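PDB 3GIP: N-acyl-D-glutamate deacylase from Bordetella bronchiseptica, which catalyses the hydrolysis of N-acyl-D-glutamate to D-glutamate and a carboxylate, probably with the help of bound zinc. Local coordinates for residues A243-H249 with E276-Y282; H215-R220 with E232-I236. One frame throughout, in Å; residues are numbered along the deposited sequence.

Interaction 1: A243-H249 with E276-Y282; sequences ATVVSHH and EVALDIY. With ZN (zinc ion), chain F; FMT (formic acid), chain D.
Thr244 and Val277, Val245 and Ala278, and Val246 and Leu279 pair as neighbours on two parallel strands of the TIM barrel of the amidohydrolase superfamily, 243-246 and 277-281, whose axes lie 4.5 Å apart at closest approach. The backbone ladder runs from Thr244 N to Glu276 O (2.7 Å), through Ala278 N to Thr244 O and Val246 N to Ala278 O, and ends in a weak bond from Asp280 N to Val246 O (3.3 Å).

Past the end of strand 243-246 the bonding continues at the metal-binding mouth of the barrel. His249 N donates to Asp280 O. With CG turned between its backbone N and carbonyl carbon (chi1 54°), Asp280 reaches back so that OD1 accepts from His248 N at 2.9 Å, met from above the carboxylate plane. Its OD2 lies 3.5 Å from Val245 CG1 and accepts from a water that also meets Ser247 OG, so both oxygens are engaged.

Among the apolar contacts, Val246 CB rests on Leu279 CB, and Leu279 CD1 touches His249 CB.

At the metal, His248 NE2 binds zinc at 2.1 Å, alongside His218 and Cys95. Formate O2 lies over one face of the His248 ring, toward its rim, and Ser247 CB over the centre of the opposite face. Tyr282 CE2 packs against His248 CB at 3.6 Å, and Tyr282 OH donates to formate O2 at 2.6 Å.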
loop_
_atom_site.group_PDB
_atom_site.type_symbol
_atom_site.label_atom_id
_atom_site.label_comp_id
_atom_site.label_asym_id
_atom_site.label_seq_id
_atom_site.Cartn_x
_atom_site.Cartn_y
_atom_site.Cartn_z
ATOM N N ALA A 243 14.242 8.668 6.511
ATOM C CA ALA A 243 12.804 8.705 6.763
ATOM C C ALA A 243 12.340 7.249 6.763
ATOM O O ALA A 243 12.738 6.462 5.900
ATOM C CB ALA A 243 12.098 9.498 5.674
ATOM N N THR A 244 11.480 6.899 7.716
ATOM C CA THR A 244 11.027 5.521 7.866
ATOM C C THR A 244 9.515 5.359 7.937
ATOM O O THR A 244 8.817 6.206 8.489
ATOM C CB THR A 244 11.630 4.925 9.156
ATOM O OG1 THR A 244 13.059 5.020 9.099
ATOM C CG2 THR A 244 11.222 3.474 9.341
ATOM N N VAL A 245 9.021 4.259 7.373
ATOM C CA VAL A 245 7.597 3.946 7.410
ATOM C C VAL A 245 7.443 2.510 7.897
ATOM O O VAL A 245 8.063 1.595 7.354
ATOM C CB VAL A 245 6.933 4.055 6.018
ATOM C CG1 VAL A 245 5.489 3.580 6.097
ATOM C CG2 VAL A 245 6.974 5.493 5.525
ATOM N N VAL A 246 6.643 2.316 8.942
ATOM C CA VAL A 246 6.394 0.979 9.466
ATOM C C VAL A 246 5.131 0.482 8.766
ATOM O O VAL A 246 4.032 0.964 9.033
ATOM C CB VAL A 246 6.154 0.990 10.993
ATOM C CG1 VAL A 246 5.903 -0.433 11.481
ATOM C CG2 VAL A 246 7.360 1.596 11.707
ATOM N N SER A 247 5.305 -0.470 7.856
ATOM C CA SER A 247 4.200 -1.024 7.083
ATOM C C SER A 247 3.197 -1.831 7.894
ATOM O O SER A 247 3.558 -2.509 8.856
ATOM C CB SER A 247 4.747 -1.909 5.961
ATOM O OG SER A 247 5.556 -1.157 5.072
ATOM N N HIS A 248 1.937 -1.755 7.467
ATOM C CA HIS A 248 0.830 -2.479 8.087
ATOM C C HIS A 248 1.102 -2.838 9.541
ATOM O O HIS A 248 1.157 -4.010 9.914
ATOM C CB HIS A 248 0.495 -3.744 7.265
ATOM C CG HIS A 248 1.688 -4.553 6.839
ATOM N ND1 HIS A 248 2.646 -5.004 7.720
ATOM C CD2 HIS A 248 2.029 -5.059 5.628
ATOM C CE1 HIS A 248 3.521 -5.754 7.077
ATOM N NE2 HIS A 248 3.170 -5.806 5.805
ATOM N N HIS A 249 1.258 -1.811 10.369
ATOM C CA HIS A 249 1.556 -2.022 11.774
ATOM C C HIS A 249 0.427 -2.756 12.477
ATOM O O HIS A 249 -0.751 -2.400 12.347
ATOM C CB HIS A 249 1.853 -0.693 12.463
ATOM C CG HIS A 249 2.480 -0.851 13.811
ATOM N ND1 HIS A 249 3.387 -1.852 14.093
ATOM C CD2 HIS A 249 2.335 -0.140 14.953
ATOM C CE1 HIS A 249 3.770 -1.751 15.354
ATOM N NE2 HIS A 249 3.146 -0.721 15.896
ATOM N N GLU A 276 12.004 11.253 10.688
ATOM C CA GLU A 276 10.692 11.244 10.057
ATOM C C GLU A 276 10.182 9.817 10.068
ATOM O O GLU A 276 10.697 8.961 9.353
ATOM C CB GLU A 276 10.758 11.756 8.614
ATOM C CG GLU A 276 11.008 13.250 8.496
ATOM C CD GLU A 276 10.716 13.783 7.104
ATOM O OE1 GLU A 276 10.923 14.993 6.876
ATOM O OE2 GLU A 276 10.275 12.996 6.238
ATOM N N VAL A 277 9.178 9.554 10.897
ATOM C CA VAL A 277 8.618 8.217 10.977
ATOM C C VAL A 277 7.109 8.254 10.811
ATOM O O VAL A 277 6.425 9.101 11.390
ATOM C CB VAL A 277 8.961 7.536 12.327
ATOM C CG1 VAL A 277 8.366 8.323 13.477
ATOM C CG2 VAL A 277 8.450 6.101 12.332
ATOM N N ALA A 278 6.599 7.348 9.990
ATOM C CA ALA A 278 5.167 7.245 9.761
ATOM C C ALA A 278 4.816 5.765 9.727
ATOM O O ALA A 278 5.686 4.909 9.885
ATOM C CB ALA A 278 4.784 7.919 8.445
ATOM N N LEU A 279 3.540 5.460 9.536
ATOM C CA LEU A 279 3.103 4.074 9.486
ATOM C C LEU A 279 1.796 3.991 8.721
ATOM O O LEU A 279 1.242 5.008 8.306
ATOM C CB LEU A 279 2.897 3.523 10.904
ATOM C CG LEU A 279 1.830 4.209 11.773
ATOM C CD1 LEU A 279 1.331 3.228 12.824
ATOM C CD2 LEU A 279 2.388 5.455 12.444
ATOM N N ASP A 280 1.314 2.772 8.518
ATOM C CA ASP A 280 0.048 2.590 7.835
ATOM C C ASP A 280 -0.617 1.300 8.278
ATOM O O ASP A 280 0.035 0.401 8.821
ATOM C CB ASP A 280 0.231 2.626 6.301
ATOM C CG ASP A 280 1.270 1.633 5.794
ATOM O OD1 ASP A 280 0.996 0.414 5.776
ATOM O OD2 ASP A 280 2.372 2.081 5.404
ATOM N N ILE A 281 -1.928 1.236 8.080
ATOM C CA ILE A 281 -2.706 0.054 8.425
ATOM C C ILE A 281 -3.820 -0.150 7.410
ATOM O O ILE A 281 -4.121 0.738 6.607
ATOM C CB ILE A 281 -3.409 0.188 9.820
ATOM C CG1 ILE A 281 -4.374 1.383 9.831
ATOM C CG2 ILE A 281 -2.386 0.326 10.922
ATOM C CD1 ILE A 281 -5.803 1.069 9.370
ATOM N N TYR A 282 -4.402 -1.346 7.436
ATOM C CA TYR A 282 -5.579 -1.647 6.637
ATOM C C TYR A 282 -6.577 -1.906 7.770
ATOM O O TYR A 282 -6.206 -2.421 8.826
ATOM C CB TYR A 282 -5.385 -2.865 5.713
ATOM C CG TYR A 282 -4.670 -4.049 6.305
ATOM C CD1 TYR A 282 -5.324 -4.931 7.165
ATOM C CD2 TYR A 282 -3.336 -4.301 5.991
ATOM C CE1 TYR A 282 -4.667 -6.034 7.698
ATOM C CE2 TYR A 282 -2.669 -5.397 6.517
ATOM C CZ TYR A 282 -3.339 -6.261 7.370
ATOM O OH TYR A 282 -2.679 -7.345 7.893
HETATM ZN ZN ZN F . 4.173 -6.963 4.358
HETATM C C FMT D . -0.018 -8.528 6.228
HETATM O O1 FMT D . -0.928 -8.999 5.592
HETATM O O2 FMT D . -0.260 -7.558 7.114
HETATM O O HOH W 1 3.905 0.654 3.976
HETATM O O HOH W 2 -2.298 -3.085 9.436
#

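Interaction 2: H215-R220 with E232-I236; sequences HTSHIR and EVLAI. With ZN (zinc ion), chain F.
Strand 214-218 and the helix that follows it, 226-240, form one beta-alpha step of the TIM barrel, and Val233 of the helix meets Ser217 and Ile219 of the strand and its exit loop. The short segments run nearly antiparallel, at 169°, with axes 10.3 Å apart; side chains and two waters bridge the layers. Val233 CG1, anti to its carbonyl carbon, carries much of the apolar part of the contact: it lies 3.5 Å from Ser217 OG and 4.0 Å from Ile219 CG2. The Ile219 and Val233 side chains cross at about a right angle. Earlier in the strand, the His215 ring carbon CE1 comes within 4.3 Å of Val233 CG1 and also approaches Ile236 CD1. A water in the plane of the His215 ring meets ND1 and donates to Val233 O, while His215 NE2 and Ser217 OG are both hydrogen-bonded to Thr186.

His218 points away from the helix and binds zinc through ND1 at 2.0 Å, while His215 and Ser217, on the alternate face, point toward the helix.

In the loop after the strand, Arg220 grips Glu232 side-on in a salt bridge, its guanidinium nearly coplanar with the carboxylate (28°). Arg220 NH1 and NH2 also bond Ala194 O and Ala196 O. A water joins Arg220 N to Glu232 OE1. The two direct bonds, Arg220 NE to Glu232 OE1 on its syn lone pair and Arg220 NH2 to Glu232 OE2, both measure 2.9 Å.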
loop_
_atom_site.group_PDB
_atom_site.type_symbol
_atom_site.label_atom_id
_atom_site.label_comp_id
_atom_site.label_asym_id
_atom_site.label_seq_id
_atom_site.Cartn_x
_atom_site.Cartn_y
_atom_site.Cartn_z
ATOM N N HIS A 215 12.643 4.407 3.651
ATOM C CA HIS A 215 12.882 3.020 3.999
ATOM C C HIS A 215 11.525 2.629 4.563
ATOM O O HIS A 215 11.143 3.125 5.627
ATOM C CB HIS A 215 13.897 2.811 5.122
ATOM C CG HIS A 215 13.904 1.403 5.645
ATOM N ND1 HIS A 215 14.295 1.079 6.926
ATOM C CD2 HIS A 215 13.545 0.236 5.057
ATOM C CE1 HIS A 215 14.174 -0.225 7.107
ATOM N NE2 HIS A 215 13.720 -0.760 5.987
ATOM N N THR A 216 10.779 1.798 3.845
ATOM C CA THR A 216 9.486 1.338 4.350
ATOM C C THR A 216 9.777 -0.090 4.789
ATOM O O THR A 216 10.590 -0.782 4.167
ATOM C CB THR A 216 8.387 1.364 3.268
ATOM O OG1 THR A 216 8.684 0.408 2.245
ATOM C CG2 THR A 216 8.285 2.754 2.654
ATOM N N SER A 217 9.128 -0.551 5.851
ATOM C CA SER A 217 9.442 -1.883 6.328
ATOM C C SER A 217 8.348 -2.779 6.867
ATOM O O SER A 217 7.512 -2.362 7.672
ATOM C CB SER A 217 10.536 -1.781 7.402
ATOM O OG SER A 217 10.874 -3.056 7.934
ATOM N N HIS A 218 8.359 -4.017 6.383
ATOM C CA HIS A 218 7.477 -5.044 6.898
ATOM C C HIS A 218 8.518 -5.571 7.882
ATOM O O HIS A 218 9.481 -6.241 7.490
ATOM C CB HIS A 218 7.145 -6.086 5.824
ATOM C CG HIS A 218 6.429 -7.289 6.355
ATOM N ND1 HIS A 218 5.354 -7.867 5.709
ATOM C CD2 HIS A 218 6.652 -8.041 7.460
ATOM C CE1 HIS A 218 4.948 -8.921 6.396
ATOM N NE2 HIS A 218 5.719 -9.048 7.461
ATOM N N ILE A 219 8.351 -5.223 9.153
ATOM C CA ILE A 219 9.320 -5.587 10.179
ATOM C C ILE A 219 9.572 -7.078 10.416
ATOM O O ILE A 219 8.817 -7.939 9.963
ATOM C CB ILE A 219 8.996 -4.842 11.497
ATOM C CG1 ILE A 219 7.649 -5.290 12.064
ATOM C CG2 ILE A 219 8.948 -3.335 11.216
ATOM C CD1 ILE A 219 7.255 -4.533 13.320
ATOM N N ARG A 220 10.656 -7.365 11.133
ATOM C CA ARG A 220 11.092 -8.737 11.380
ATOM C C ARG A 220 10.050 -9.688 11.955
ATOM O O ARG A 220 9.946 -10.837 11.522
ATOM C CB ARG A 220 12.344 -8.728 12.262
ATOM C CG ARG A 220 13.065 -10.069 12.324
ATOM C CD ARG A 220 14.425 -9.917 12.996
ATOM N NE ARG A 220 15.309 -9.032 12.240
ATOM C CZ ARG A 220 16.044 -9.417 11.199
ATOM N NH1 ARG A 220 16.009 -10.680 10.789
ATOM N NH2 ARG A 220 16.809 -8.537 10.563
ATOM N N GLU A 232 14.184 -2.188 16.001
ATOM C CA GLU A 232 15.220 -2.469 15.010
ATOM C C GLU A 232 15.205 -1.482 13.845
ATOM O O GLU A 232 16.254 -0.973 13.444
ATOM C CB GLU A 232 15.073 -3.900 14.474
ATOM C CG GLU A 232 15.975 -4.207 13.279
ATOM C CD GLU A 232 15.913 -5.657 12.842
ATOM O OE1 GLU A 232 14.866 -6.303 13.052
ATOM O OE2 GLU A 232 16.911 -6.153 12.270
ATOM N N VAL A 233 14.026 -1.207 13.296
ATOM C CA VAL A 233 13.953 -0.279 12.175
ATOM C C VAL A 233 14.063 1.178 12.620
ATOM O O VAL A 233 14.487 2.035 11.846
ATOM C CB VAL A 233 12.665 -0.486 11.335
ATOM C CG1 VAL A 233 12.669 -1.881 10.730
ATOM C CG2 VAL A 233 11.429 -0.271 12.187
ATOM N N LEU A 234 13.689 1.467 13.864
ATOM C CA LEU A 234 13.808 2.838 14.353
ATOM C C LEU A 234 15.284 3.143 14.596
ATOM O O LEU A 234 15.737 4.266 14.377
ATOM C CB LEU A 234 13.013 3.035 15.648
ATOM C CG LEU A 234 11.489 3.065 15.497
ATOM C CD1 LEU A 234 10.857 3.334 16.855
ATOM C CD2 LEU A 234 11.081 4.144 14.502
ATOM N N ALA A 235 16.030 2.134 15.035
ATOM C CA ALA A 235 17.458 2.300 15.292
ATOM C C ALA A 235 18.161 2.658 13.989
ATOM O O ALA A 235 19.086 3.470 13.971
ATOM C CB ALA A 235 18.039 1.017 15.870
ATOM N N ILE A 236 17.721 2.044 12.898
ATOM C CA ILE A 236 18.297 2.318 11.588
ATOM C C ILE A 236 17.990 3.762 11.207
ATOM O O ILE A 236 18.840 4.468 10.671
ATOM C CB ILE A 236 17.709 1.373 10.518
ATOM C CG1 ILE A 236 18.153 -0.063 10.803
ATOM C CG2 ILE A 236 18.145 1.811 9.127
ATOM C CD1 ILE A 236 17.471 -1.096 9.942
HETATM ZN ZN ZN F . 4.173 -6.963 4.358
HETATM O O HOH W 3 14.665 2.834 9.125
HETATM O O HOH W 4 12.431 -5.294 12.272
#

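From the N terminus, interaction 2 comes first: 215-220 closes on 232-236 across 11 residues that include the start of helix 226-240, seating that helix on the barrel strand before it. The chain then leaves the helix for strand 243-246, where interaction 1 opens, and returns through helix 260-272 to pair with 277-281. The two closures are thus in series, neither nested nor crossed, their centres about 9 Å apart. Strands 214-218 and 243-246 are barrel neighbours, probably hydrogen-bonded from Ser217 N to Val245 O (2.8 Å) and from Ser247 N to Ser217 O (2.9 Å). With these bonds the two contacts tie three consecutive strands and helix 226-240 together, and His218 and His248 converge on the same zinc.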